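Local coordinates for 5-carboxymethyl-2-hydroxymuconate semialdehyde dehydrogenase (Thermus thermophilus, PDB 2D4E), which probably oxidises 5-carboxymethyl-2-hydroxymuconate semialdehyde to the corresponding acid with NAD as cofactor, as a member of the aldehyde dehydrogenase family, at residues T170-L176 with A198-T204; W181-P185 with R485-T489; R267-G273 with G480-E486. All blocks are in the same frame, centred on the assembly; numbering follows the deposited sequence.

Contacts 1 and 2 are buried and share helix 175-188: contact 1 lies at its first residues, contact 2 further along. Contact 3 is only partly buried. Contacts 2 and 3 both reach a second subunit; contact 1 touches no other chain. Contacts 1 and 3 both touch NAD, from the ends of different strands, and the loops that follow them, of the same parallel sheet. Contacts 2 and 3 share R485 and E486 and are joined by a salt bridge from R182 NH2 to E271 OE1 of 2.9 Å. Chemistry follows place: tryptophan and proline packing with one serine bond in contact 1, a buried charge pair in contact 2, backbone bonding and waters at a sheet edge in contact 3.

Contact 1 (T170-L176 with A198-T204); sequences TPWNAPL and AEWSPFT. With NA (sodium ion), chain I; NAD (nicotinamide-adenine-dinucleotide), chain K.
Both segments are loops that run into helices. Residues 170-174 are extended and then turn, A174 taking the N-cap position of the helix that P175 and L176 begin; residues 198-201 form a type I beta turn, after which F203 and T204 are helical. The CA atoms of W172 and A198 are 4.8 Å apart, those of L176 and T204 6.4 Å. At the near end A198 CB presses against W172, 3.1 Å from its N and 3.5 Å from its CB. W172 (chi1 p, chi2 -106°) meets W200 (chi1 m, chi2 -13°) obliquely, with ring planes at 50° and W172 CD1 3.5 Å from W200 CE3. S201, with chi1 p, donates from OG to W172 O at 2.9 Å, and P175 CG lies 3.1 Å from that OG. Beyond it, L176 CB packs on T204 CG2 at 3.7 Å. A water joins T170 OG1, P171 O and A198 N.

The pair forms part of the NAD pocket: NAD O3B donates to T170 O (2.5 Å) and NAD O2B to E199 OE2 (2.8 Å). W200 O and a water bind sodium, each at 2.5 Å, in a site that S46, L47 and D113 share. The segments follow adjacent parallel strands, 166-169 and 193-196, of a Rossmann-like sheet; helix 175-188 makes the crossover between them, and helices 103-114 and 118-136 pack alongside.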
loop_
_atom_site.group_PDB
_atom_site.type_symbol
_atom_site.label_atom_id
_atom_site.label_comp_id
_atom_site.label_asym_id
_atom_site.label_seq_id
_atom_site.Cartn_x
_atom_site.Cartn_y
_atom_site.Cartn_z
ATOM N N THR C 170 -4.712 -30.666 -7.003
ATOM C CA THR C 170 -4.177 -30.265 -8.303
ATOM C C THR C 170 -4.511 -31.128 -9.523
ATOM O O THR C 170 -4.909 -32.281 -9.388
ATOM C CB THR C 170 -2.660 -30.146 -8.184
ATOM O OG1 THR C 170 -2.145 -31.336 -7.570
ATOM C CG2 THR C 170 -2.296 -28.953 -7.311
ATOM N N PRO C 171 -4.333 -30.568 -10.736
ATOM C CA PRO C 171 -4.604 -31.231 -12.019
ATOM C C PRO C 171 -3.458 -32.080 -12.554
ATOM O O PRO C 171 -2.325 -31.990 -12.079
ATOM C CB PRO C 171 -4.937 -30.061 -12.934
ATOM C CG PRO C 171 -3.971 -29.024 -12.464
ATOM C CD PRO C 171 -4.031 -29.137 -10.948
ATOM N N TRP C 172 -3.755 -32.886 -13.571
ATOM C CA TRP C 172 -2.765 -33.795 -14.150
ATOM C C TRP C 172 -1.778 -33.262 -15.183
ATOM O O TRP C 172 -0.788 -33.929 -15.466
ATOM C CB TRP C 172 -3.476 -35.011 -14.767
ATOM C CG TRP C 172 -4.561 -34.666 -15.765
ATOM C CD1 TRP C 172 -5.908 -34.758 -15.569
ATOM C CD2 TRP C 172 -4.386 -34.150 -17.094
ATOM N NE1 TRP C 172 -6.584 -34.333 -16.688
ATOM C CE2 TRP C 172 -5.676 -33.953 -17.639
ATOM C CE3 TRP C 172 -3.266 -33.833 -17.878
ATOM C CZ2 TRP C 172 -5.881 -33.453 -18.934
ATOM C CZ3 TRP C 172 -3.468 -33.336 -19.166
ATOM C CH2 TRP C 172 -4.768 -33.151 -19.679
ATOM N N ASN C 173 -2.017 -32.079 -15.737
ATOM C CA ASN C 173 -1.130 -31.580 -16.786
ATOM C C ASN C 173 0.256 -31.098 -16.363
ATOM O O ASN C 173 1.238 -31.393 -17.048
ATOM C CB ASN C 173 -1.851 -30.505 -17.619
ATOM C CG ASN C 173 -2.022 -29.198 -16.881
ATOM O OD1 ASN C 173 -2.343 -29.176 -15.690
ATOM N ND2 ASN C 173 -1.822 -28.092 -17.591
ATOM N N ALA C 174 0.350 -30.382 -15.246
ATOM C CA ALA C 174 1.643 -29.879 -14.771
ATOM C C ALA C 174 1.764 -30.064 -13.254
ATOM O O ALA C 174 1.783 -29.092 -12.499
ATOM C CB ALA C 174 1.793 -28.401 -15.140
ATOM N N PRO C 175 1.876 -31.324 -12.800
ATOM C CA PRO C 175 1.990 -31.737 -11.396
ATOM C C PRO C 175 2.919 -30.932 -10.496
ATOM O O PRO C 175 2.485 -30.387 -9.484
ATOM C CB PRO C 175 2.424 -33.198 -11.504
ATOM C CG PRO C 175 1.746 -33.643 -12.746
ATOM C CD PRO C 175 2.006 -32.492 -13.688
ATOM N N LEU C 176 4.196 -30.862 -10.853
ATOM C CA LEU C 176 5.156 -30.134 -10.028
ATOM C C LEU C 176 4.911 -28.630 -9.962
ATOM O O LEU C 176 4.832 -28.056 -8.877
ATOM C CB LEU C 176 6.585 -30.386 -10.518
ATOM C CG LEU C 176 7.661 -29.827 -9.585
ATOM C CD1 LEU C 176 7.642 -30.598 -8.266
ATOM C CD2 LEU C 176 9.024 -29.936 -10.241
ATOM N N ALA C 198 -3.552 -35.009 -8.957
ATOM C CA ALA C 198 -4.332 -35.678 -9.997
ATOM C C ALA C 198 -3.893 -37.133 -10.118
ATOM O O ALA C 198 -2.698 -37.428 -10.111
ATOM C CB ALA C 198 -4.143 -34.969 -11.326
ATOM N N GLU C 199 -4.858 -38.040 -10.237
ATOM C CA GLU C 199 -4.547 -39.460 -10.340
ATOM C C GLU C 199 -3.878 -39.903 -11.644
ATOM O O GLU C 199 -3.235 -40.955 -11.680
ATOM C CB GLU C 199 -5.808 -40.304 -10.078
ATOM C CG GLU C 199 -7.052 -39.956 -10.906
ATOM C CD GLU C 199 -7.951 -38.907 -10.250
ATOM O OE1 GLU C 199 -9.194 -39.044 -10.345
ATOM O OE2 GLU C 199 -7.427 -37.941 -9.652
ATOM N N TRP C 200 -4.007 -39.112 -12.706
ATOM C CA TRP C 200 -3.397 -39.474 -13.985
ATOM C C TRP C 200 -1.886 -39.219 -14.101
ATOM O O TRP C 200 -1.278 -39.578 -15.111
ATOM C CB TRP C 200 -4.124 -38.779 -15.145
ATOM C CG TRP C 200 -5.383 -39.468 -15.560
ATOM C CD1 TRP C 200 -5.786 -40.725 -15.204
ATOM C CD2 TRP C 200 -6.383 -38.968 -16.460
ATOM N NE1 TRP C 200 -6.971 -41.040 -15.826
ATOM C CE2 TRP C 200 -7.361 -39.981 -16.603
ATOM C CE3 TRP C 200 -6.548 -37.764 -17.160
ATOM C CZ2 TRP C 200 -8.489 -39.826 -17.418
ATOM C CZ3 TRP C 200 -7.677 -37.609 -17.975
ATOM C CH2 TRP C 200 -8.630 -38.637 -18.093
ATOM N N SER C 201 -1.285 -38.612 -13.075
ATOM C CA SER C 201 0.163 -38.328 -13.062
ATOM C C SER C 201 0.611 -38.096 -11.610
ATOM O O SER C 201 1.120 -37.033 -11.255
ATOM C CB SER C 201 0.466 -37.086 -13.908
ATOM O OG SER C 201 -0.261 -35.959 -13.441
ATOM N N PRO C 202 0.463 -39.120 -10.764
ATOM C CA PRO C 202 0.799 -39.122 -9.337
ATOM C C PRO C 202 2.258 -39.158 -8.902
ATOM O O PRO C 202 2.596 -38.669 -7.825
ATOM C CB PRO C 202 0.057 -40.348 -8.837
ATOM C CG PRO C 202 0.317 -41.319 -9.956
ATOM C CD PRO C 202 0.109 -40.481 -11.215
ATOM N N PHE C 203 3.120 -39.734 -9.731
ATOM C CA PHE C 203 4.531 -39.902 -9.384
ATOM C C PHE C 203 5.328 -38.701 -8.890
ATOM O O PHE C 203 5.982 -38.778 -7.849
ATOM C CB PHE C 203 5.255 -40.557 -10.560
ATOM C CG PHE C 203 4.666 -41.875 -10.950
ATOM C CD1 PHE C 203 4.424 -42.177 -12.284
ATOM C CD2 PHE C 203 4.293 -42.793 -9.974
ATOM C CE1 PHE C 203 3.809 -43.377 -12.640
ATOM C CE2 PHE C 203 3.680 -43.991 -10.321
ATOM C CZ PHE C 203 3.437 -44.281 -11.656
ATOM N N THR C 204 5.287 -37.600 -9.630
ATOM C CA THR C 204 6.029 -36.407 -9.250
ATOM C C THR C 204 5.734 -35.921 -7.821
ATOM O O THR C 204 6.624 -35.412 -7.142
ATOM C CB THR C 204 5.745 -35.263 -10.242
ATOM O OG1 THR C 204 6.106 -35.683 -11.566
ATOM C CG2 THR C 204 6.539 -34.020 -9.869
HETATM NA NA NA I . 0.458 -40.924 -16.304
HETATM P PA NAD K . -10.155 -32.238 -12.495
HETATM O O1A NAD K . -11.026 -33.400 -12.622
HETATM O O2A NAD K . -10.862 -31.072 -11.938
HETATM O O5B NAD K . -8.864 -32.486 -11.543
HETATM C C5B NAD K . -8.344 -31.539 -10.552
HETATM C C4B NAD K . -8.269 -32.252 -9.219
HETATM O O4B NAD K . -9.649 -32.417 -8.824
HETATM C C3B NAD K . -7.704 -33.698 -9.281
HETATM O O3B NAD K . -6.615 -33.859 -8.348
HETATM C C2B NAD K . -8.939 -34.556 -8.961
HETATM O O2B NAD K . -8.616 -35.792 -8.285
HETATM C C1B NAD K . -9.767 -33.601 -8.125
HETATM N N9A NAD K . -11.172 -33.962 -8.096
HETATM C C8A NAD K . -11.982 -34.430 -9.116
HETATM N N7A NAD K . -13.257 -34.672 -8.730
HETATM C C5A NAD K . -13.238 -34.329 -7.378
HETATM C C6A NAD K . -14.270 -34.351 -6.366
HETATM N N6A NAD K . -15.521 -34.751 -6.609
HETATM N N1A NAD K . -13.900 -33.933 -5.096
HETATM C C2A NAD K . -12.593 -33.521 -4.850
HETATM N N3A NAD K . -11.586 -33.469 -5.710
HETATM C C4A NAD K . -11.962 -33.884 -6.966
HETATM O O3 NAD K . -9.575 -31.956 -13.874
HETATM P PN NAD K . -8.165 -31.922 -14.600
HETATM O O1N NAD K . -8.308 -32.799 -15.780
HETATM O O2N NAD K . -7.114 -32.287 -13.636
HETATM O O5D NAD K . -8.317 -30.434 -15.002
HETATM C C5D NAD K . -7.684 -29.753 -16.058
HETATM C C4D NAD K . -8.382 -28.449 -15.831
HETATM O O4D NAD K . -7.684 -27.617 -14.878
HETATM C C3D NAD K . -8.708 -27.620 -17.066
HETATM O O3D NAD K . -10.085 -27.196 -17.105
HETATM C C2D NAD K . -7.702 -26.479 -16.927
HETATM O O2D NAD K . -8.165 -25.303 -17.622
HETATM C C1D NAD K . -7.613 -26.335 -15.424
HETATM N N1N NAD K . -6.391 -25.648 -14.974
HETATM C C2N NAD K . -6.631 -24.354 -14.538
HETATM C C3N NAD K . -5.525 -23.634 -14.112
HETATM C C7N NAD K . -5.647 -22.196 -13.630
HETATM O O7N NAD K . -4.638 -21.621 -13.265
HETATM N N7N NAD K . -6.845 -21.586 -13.623
HETATM C C4N NAD K . -4.175 -24.218 -14.128
HETATM C C5N NAD K . -4.086 -25.559 -14.602
HETATM C C6N NAD K . -5.131 -26.327 -15.037
HETATM O O HOH W 1 -1.538 -32.742 -9.743
HETATM O O HOH W 2 -1.688 -40.989 -17.514
#

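Contact 2 (W181-P185 with R485-T489); sequences WRIAP and REGGT
A salt bridge and an indole contact join helix 175-188 to the loop leading into helix 488-495. Residues 181-185 are helical, kinked where the N atoms of R182 and P185 lack a bond to the preceding turn; R485 and E486 are extended, and G487 turns the chain with phi/psi of 110/116, which calls for glycine. CA atoms of R182 and E486 lie 8.1 Å apart, those of P185 and G488 8.3 Å, so side chains bridge the gap. R182 (m, m, t, chi4 146°) and E486 (m, m, chi3 -12°) form a salt bridge, NH1 to OE2 at 2.7 Å. Y495 also bonds OE2, and E271 pairs with R182 NH2.

A water donates to W181 O (2.9 Å) and E486 OE1 (2.8 Å).

In van der Waals contact, W181 (chi1 t, chi2 -127°) brings NE1 3.5 Å from E486 CB, while NE1 hydrogen-bonds E271, and P185 CG is 4.0 Å from E486 OE1. This buried charge network ties the first crossover helix of the Rossmann-like NAD-binding fold to the chain's C-terminal region.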
loop_
_atom_site.group_PDB
_atom_site.type_symbol
_atom_site.label_atom_id
_atom_site.label_comp_id
_atom_site.label_asym_id
_atom_site.label_seq_id
_atom_site.Cartn_x
_atom_site.Cartn_y
_atom_site.Cartn_z
ATOM N N TRP C 181 3.023 -24.251 -6.725
ATOM C CA TRP C 181 2.449 -22.911 -6.847
ATOM C C TRP C 181 1.598 -22.592 -5.606
ATOM O O TRP C 181 1.476 -21.434 -5.206
ATOM C CB TRP C 181 1.567 -22.839 -8.102
ATOM C CG TRP C 181 0.888 -21.506 -8.351
ATOM C CD1 TRP C 181 -0.450 -21.294 -8.554
ATOM C CD2 TRP C 181 1.516 -20.220 -8.455
ATOM N NE1 TRP C 181 -0.689 -19.963 -8.777
ATOM C CE2 TRP C 181 0.497 -19.279 -8.721
ATOM C CE3 TRP C 181 2.843 -19.772 -8.346
ATOM C CZ2 TRP C 181 0.760 -17.913 -8.884
ATOM C CZ3 TRP C 181 3.105 -18.411 -8.507
ATOM C CH2 TRP C 181 2.068 -17.499 -8.772
ATOM N N ARG C 182 1.018 -23.625 -5.001
ATOM C CA ARG C 182 0.170 -23.450 -3.820
ATOM C C ARG C 182 0.888 -23.819 -2.520
ATOM O O ARG C 182 0.690 -23.185 -1.475
ATOM C CB ARG C 182 -1.082 -24.314 -3.953
ATOM C CG ARG C 182 -1.795 -24.178 -5.293
ATOM C CD ARG C 182 -2.465 -22.821 -5.467
ATOM N NE ARG C 182 -3.588 -22.944 -6.396
ATOM C CZ ARG C 182 -4.719 -22.252 -6.305
ATOM N NH1 ARG C 182 -4.881 -21.359 -5.336
ATOM N NH2 ARG C 182 -5.688 -22.452 -7.190
ATOM N N ILE C 183 1.716 -24.857 -2.593
ATOM C CA ILE C 183 2.466 -25.327 -1.441
ATOM C C ILE C 183 3.429 -24.274 -0.907
ATOM O O ILE C 183 3.504 -24.043 0.297
ATOM C CB ILE C 183 3.271 -26.593 -1.793
ATOM C CG1 ILE C 183 2.313 -27.717 -2.211
ATOM C CG2 ILE C 183 4.135 -27.006 -0.603
ATOM C CD1 ILE C 183 3.011 -28.906 -2.860
ATOM N N ALA C 184 4.167 -23.640 -1.809
ATOM C CA ALA C 184 5.137 -22.627 -1.422
ATOM C C ALA C 184 4.509 -21.489 -0.609
ATOM O O ALA C 184 4.975 -21.173 0.484
ATOM C CB ALA C 184 5.841 -22.081 -2.667
ATOM N N PRO C 185 3.445 -20.853 -1.129
ATOM C CA PRO C 185 2.875 -19.778 -0.314
ATOM C C PRO C 185 2.261 -20.295 0.988
ATOM O O PRO C 185 2.403 -19.673 2.037
ATOM C CB PRO C 185 1.846 -19.129 -1.253
ATOM C CG PRO C 185 1.482 -20.232 -2.214
ATOM C CD PRO C 185 2.811 -20.909 -2.458
ATOM N N ARG C 485 -7.012 -14.700 -5.801
ATOM C CA ARG C 485 -5.790 -14.525 -6.565
ATOM C C ARG C 485 -4.582 -15.132 -5.871
ATOM O O ARG C 485 -4.555 -15.267 -4.649
ATOM C CB ARG C 485 -5.542 -13.036 -6.807
ATOM C CG ARG C 485 -6.595 -12.348 -7.671
ATOM C CD ARG C 485 -6.394 -12.640 -9.156
ATOM N NE ARG C 485 -7.409 -11.967 -9.962
ATOM C CZ ARG C 485 -8.631 -12.445 -10.194
ATOM N NH1 ARG C 485 -9.005 -13.615 -9.692
ATOM N NH2 ARG C 485 -9.491 -11.742 -10.919
ATOM N N GLU C 486 -3.598 -15.519 -6.677
ATOM C CA GLU C 486 -2.338 -16.068 -6.188
ATOM C C GLU C 486 -1.280 -15.079 -6.678
ATOM O O GLU C 486 -1.561 -14.253 -7.556
ATOM C CB GLU C 486 -2.056 -17.451 -6.790
ATOM C CG GLU C 486 -2.853 -18.604 -6.188
ATOM C CD GLU C 486 -2.451 -18.925 -4.752
ATOM O OE1 GLU C 486 -1.407 -18.429 -4.284
ATOM O OE2 GLU C 486 -3.174 -19.689 -4.089
ATOM N N GLY C 487 -0.079 -15.156 -6.115
ATOM C CA GLY C 487 0.984 -14.258 -6.532
ATOM C C GLY C 487 1.367 -13.218 -5.492
ATOM O O GLY C 487 0.555 -12.360 -5.140
ATOM N N GLY C 488 2.604 -13.297 -5.002
ATOM C CA GLY C 488 3.090 -12.350 -4.010
ATOM C C GLY C 488 2.152 -12.035 -2.852
ATOM O O GLY C 488 1.635 -12.932 -2.185
ATOM N N THR C 489 1.929 -10.748 -2.614
ATOM C CA THR C 489 1.060 -10.305 -1.531
ATOM C C THR C 489 -0.414 -10.651 -1.745
ATOM O O THR C 489 -1.176 -10.741 -0.784
ATOM C CB THR C 489 1.174 -8.783 -1.330
ATOM O OG1 THR C 489 0.812 -8.113 -2.545
ATOM C CG2 THR C 489 2.588 -8.405 -0.955
HETATM O O HOH W 3 1.018 -18.605 -5.712
#

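Contact 3 (R267-G273 with G480-E486); sequences RLSPELG and GSGDRRE. With NAD (nicotinamide-adenine-dinucleotide), chain K.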
loop_
_atom_site.group_PDB
_atom_site.type_symbol
_atom_site.label_atom_id
_atom_site.label_comp_id
_atom_site.label_asym_id
_atom_site.label_seq_id
_atom_site.Cartn_x
_atom_site.Cartn_y
_atom_site.Cartn_z
ATOM N N ARG C 267 -12.778 -22.062 3.211
ATOM C CA ARG C 267 -12.337 -20.982 2.339
ATOM C C ARG C 267 -11.733 -21.656 1.107
ATOM O O ARG C 267 -10.869 -22.527 1.231
ATOM C CB ARG C 267 -11.281 -20.137 3.050
ATOM C CG ARG C 267 -10.858 -18.883 2.306
ATOM C CD ARG C 267 -9.829 -18.096 3.123
ATOM N NE ARG C 267 -10.242 -17.986 4.519
ATOM C CZ ARG C 267 -9.509 -17.444 5.486
ATOM N NH1 ARG C 267 -8.309 -16.937 5.220
ATOM N NH2 ARG C 267 -9.982 -17.404 6.725
ATOM N N LEU C 268 -12.179 -21.248 -0.077
ATOM C CA LEU C 268 -11.702 -21.841 -1.326
ATOM C C LEU C 268 -11.008 -20.843 -2.256
ATOM O O LEU C 268 -11.426 -19.690 -2.374
ATOM C CB LEU C 268 -12.891 -22.497 -2.049
ATOM C CG LEU C 268 -12.722 -23.156 -3.426
ATOM C CD1 LEU C 268 -11.652 -24.246 -3.382
ATOM C CD2 LEU C 268 -14.056 -23.756 -3.854
ATOM N N SER C 269 -9.943 -21.307 -2.909
ATOM C CA SER C 269 -9.175 -20.499 -3.854
ATOM C C SER C 269 -9.100 -21.286 -5.160
ATOM O O SER C 269 -8.078 -21.905 -5.469
ATOM C CB SER C 269 -7.765 -20.251 -3.316
ATOM O OG SER C 269 -6.990 -19.533 -4.256
ATOM N N PRO C 270 -10.180 -21.257 -5.953
ATOM C CA PRO C 270 -10.222 -21.989 -7.218
ATOM C C PRO C 270 -9.682 -21.319 -8.474
ATOM O O PRO C 270 -9.996 -20.170 -8.770
ATOM C CB PRO C 270 -11.704 -22.324 -7.358
ATOM C CG PRO C 270 -12.345 -21.058 -6.868
ATOM C CD PRO C 270 -11.505 -20.683 -5.638
ATOM N N GLU C 271 -8.866 -22.072 -9.199
ATOM C CA GLU C 271 -8.294 -21.657 -10.477
ATOM C C GLU C 271 -8.902 -22.727 -11.380
ATOM O O GLU C 271 -8.452 -23.875 -11.400
ATOM C CB GLU C 271 -6.769 -21.746 -10.437
ATOM C CG GLU C 271 -6.134 -20.738 -9.481
ATOM C CD GLU C 271 -4.634 -20.906 -9.361
ATOM O OE1 GLU C 271 -4.155 -22.039 -9.566
ATOM O OE2 GLU C 271 -3.934 -19.916 -9.042
ATOM N N LEU C 272 -9.957 -22.348 -12.091
ATOM C CA LEU C 272 -10.690 -23.291 -12.919
ATOM C C LEU C 272 -10.460 -23.198 -14.430
ATOM O O LEU C 272 -9.415 -22.724 -14.879
ATOM C CB LEU C 272 -12.181 -23.171 -12.566
ATOM C CG LEU C 272 -12.421 -23.110 -11.040
ATOM C CD1 LEU C 272 -13.879 -22.814 -10.750
ATOM C CD2 LEU C 272 -12.001 -24.427 -10.376
ATOM N N GLY C 273 -11.444 -23.655 -15.202
ATOM C CA GLY C 273 -11.331 -23.675 -16.652
ATOM C C GLY C 273 -11.161 -22.360 -17.385
ATOM O O GLY C 273 -11.244 -21.283 -16.800
ATOM N N GLY C 480 -16.619 -18.130 -14.697
ATOM C CA GLY C 480 -16.403 -19.550 -14.459
ATOM C C GLY C 480 -14.946 -19.989 -14.373
ATOM O O GLY C 480 -14.665 -21.184 -14.273
ATOM N N SER C 481 -14.012 -19.043 -14.393
ATOM C CA SER C 481 -12.599 -19.403 -14.327
ATOM C C SER C 481 -12.046 -19.410 -12.914
ATOM O O SER C 481 -10.853 -19.646 -12.710
ATOM C CB SER C 481 -11.766 -18.468 -15.208
ATOM O OG SER C 481 -12.028 -18.727 -16.578
ATOM N N GLY C 482 -12.908 -19.149 -11.935
ATOM C CA GLY C 482 -12.453 -19.168 -10.559
ATOM C C GLY C 482 -12.633 -17.872 -9.803
ATOM O O GLY C 482 -13.364 -16.971 -10.221
ATOM N N ASP C 483 -11.951 -17.785 -8.673
ATOM C CA ASP C 483 -12.027 -16.613 -7.827
ATOM C C ASP C 483 -10.763 -16.550 -6.974
ATOM O O ASP C 483 -10.004 -17.520 -6.909
ATOM C CB ASP C 483 -13.281 -16.699 -6.950
ATOM C CG ASP C 483 -13.501 -15.450 -6.124
ATOM O OD1 ASP C 483 -13.370 -14.333 -6.678
ATOM O OD2 ASP C 483 -13.812 -15.584 -4.921
ATOM N N ARG C 484 -10.536 -15.406 -6.332
ATOM C CA ARG C 484 -9.357 -15.205 -5.497
ATOM C C ARG C 484 -8.141 -15.056 -6.398
ATOM O O ARG C 484 -8.217 -15.274 -7.610
ATOM C CB ARG C 484 -9.136 -16.398 -4.568
ATOM C CG ARG C 484 -10.308 -16.732 -3.665
ATOM C CD ARG C 484 -10.198 -15.995 -2.362
ATOM N NE ARG C 484 -11.191 -16.445 -1.391
ATOM C CZ ARG C 484 -11.285 -15.961 -0.160
ATOM N NH1 ARG C 484 -10.439 -15.023 0.238
ATOM N NH2 ARG C 484 -12.229 -16.402 0.662
ATOM N N ARG C 485 -7.012 -14.700 -5.801
ATOM C CA ARG C 485 -5.790 -14.525 -6.565
ATOM C C ARG C 485 -4.582 -15.132 -5.871
ATOM O O ARG C 485 -4.555 -15.267 -4.649
ATOM C CB ARG C 485 -5.542 -13.036 -6.807
ATOM C CG ARG C 485 -6.595 -12.348 -7.671
ATOM C CD ARG C 485 -6.394 -12.640 -9.156
ATOM N NE ARG C 485 -7.409 -11.967 -9.962
ATOM C CZ ARG C 485 -8.631 -12.445 -10.194
ATOM N NH1 ARG C 485 -9.005 -13.615 -9.692
ATOM N NH2 ARG C 485 -9.491 -11.742 -10.919
ATOM N N GLU C 486 -3.598 -15.519 -6.677
ATOM C CA GLU C 486 -2.338 -16.068 -6.188
ATOM C C GLU C 486 -1.280 -15.079 -6.678
ATOM O O GLU C 486 -1.561 -14.253 -7.556
ATOM C CB GLU C 486 -2.056 -17.451 -6.790
ATOM C CG GLU C 486 -2.853 -18.604 -6.188
ATOM C CD GLU C 486 -2.451 -18.925 -4.752
ATOM O OE1 GLU C 486 -1.407 -18.429 -4.284
ATOM O OE2 GLU C 486 -3.174 -19.689 -4.089
HETATM P PA NAD K . -10.155 -32.238 -12.495
HETATM O O1A NAD K . -11.026 -33.400 -12.622
HETATM O O2A NAD K . -10.862 -31.072 -11.938
HETATM O O5B NAD K . -8.864 -32.486 -11.543
HETATM C C5B NAD K . -8.344 -31.539 -10.552
HETATM C C4B NAD K . -8.269 -32.252 -9.219
HETATM O O4B NAD K . -9.649 -32.417 -8.824
HETATM C C3B NAD K . -7.704 -33.698 -9.281
HETATM O O3B NAD K . -6.615 -33.859 -8.348
HETATM C C2B NAD K . -8.939 -34.556 -8.961
HETATM O O2B NAD K . -8.616 -35.792 -8.285
HETATM C C1B NAD K . -9.767 -33.601 -8.125
HETATM N N9A NAD K . -11.172 -33.962 -8.096
HETATM C C8A NAD K . -11.982 -34.430 -9.116
HETATM N N7A NAD K . -13.257 -34.672 -8.730
HETATM C C5A NAD K . -13.238 -34.329 -7.378
HETATM C C6A NAD K . -14.270 -34.351 -6.366
HETATM N N6A NAD K . -15.521 -34.751 -6.609
HETATM N N1A NAD K . -13.900 -33.933 -5.096
HETATM C C2A NAD K . -12.593 -33.521 -4.850
HETATM N N3A NAD K . -11.586 -33.469 -5.710
HETATM C C4A NAD K . -11.962 -33.884 -6.966
HETATM O O3 NAD K . -9.575 -31.956 -13.874
HETATM P PN NAD K . -8.165 -31.922 -14.600
HETATM O O1N NAD K . -8.308 -32.799 -15.780
HETATM O O2N NAD K . -7.114 -32.287 -13.636
HETATM O O5D NAD K . -8.317 -30.434 -15.002
HETATM C C5D NAD K . -7.684 -29.753 -16.058
HETATM C C4D NAD K . -8.382 -28.449 -15.831
HETATM O O4D NAD K . -7.684 -27.617 -14.878
HETATM C C3D NAD K . -8.708 -27.620 -17.066
HETATM O O3D NAD K . -10.085 -27.196 -17.105
HETATM C C2D NAD K . -7.702 -26.479 -16.927
HETATM O O2D NAD K . -8.165 -25.303 -17.622
HETATM C C1D NAD K . -7.613 -26.335 -15.424
HETATM N N1N NAD K . -6.391 -25.648 -14.974
HETATM C C2N NAD K . -6.631 -24.354 -14.538
HETATM C C3N NAD K . -5.525 -23.634 -14.112
HETATM C C7N NAD K . -5.647 -22.196 -13.630
HETATM O O7N NAD K . -4.638 -21.621 -13.265
HETATM N N7N NAD K . -6.845 -21.586 -13.623
HETATM C C4N NAD K . -4.175 -24.218 -14.128
HETATM C C5N NAD K . -4.086 -25.559 -14.602
HETATM C C6N NAD K . -5.131 -26.327 -15.037
HETATM O O HOH W 4 -14.030 -19.030 -0.362
HETATM O O HOH W 5 -13.804 -17.894 -3.180
HETATM O O HOH W 6 -5.241 -17.944 -3.255
HETATM O O HOH W 7 -7.584 -18.658 -6.961
#
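G482 sits where no side chain could fit: at phi/psi 121/-165 a CB would clash with P270 O, which lies 3.2 Å from G482 CA in a CA-H...O contact. It forms a single beta bridge with E271, flanked by two backbone hydrogen bonds, D483 N to P270 O (3.1 Å) and L272 N to S481 O (2.9 Å). S481 OG donates to G273 O at 2.7 Å. R484 NE bonds L268 O weakly (3.4 Å), and R267 CG lies over one face of the R484 guanidinium, 3.3 Å from NH2. One water joins S269 OG to D483 O, another to R485 O and, weakly, E486 OE2; R182 and Y495 are the principal partners of S269 and E486.

The loop docks on strand 267-271, the parallel sheet's edge within this chain. Main-chain bonds at P270 and L272, with the S481 hydroxyl at G273, hold the backbone around L272, whose O accepts from NAD N7N at 3.1 Å, while D483 and R484 form reciprocal salt bridges with R484 and D483 of the second subunit.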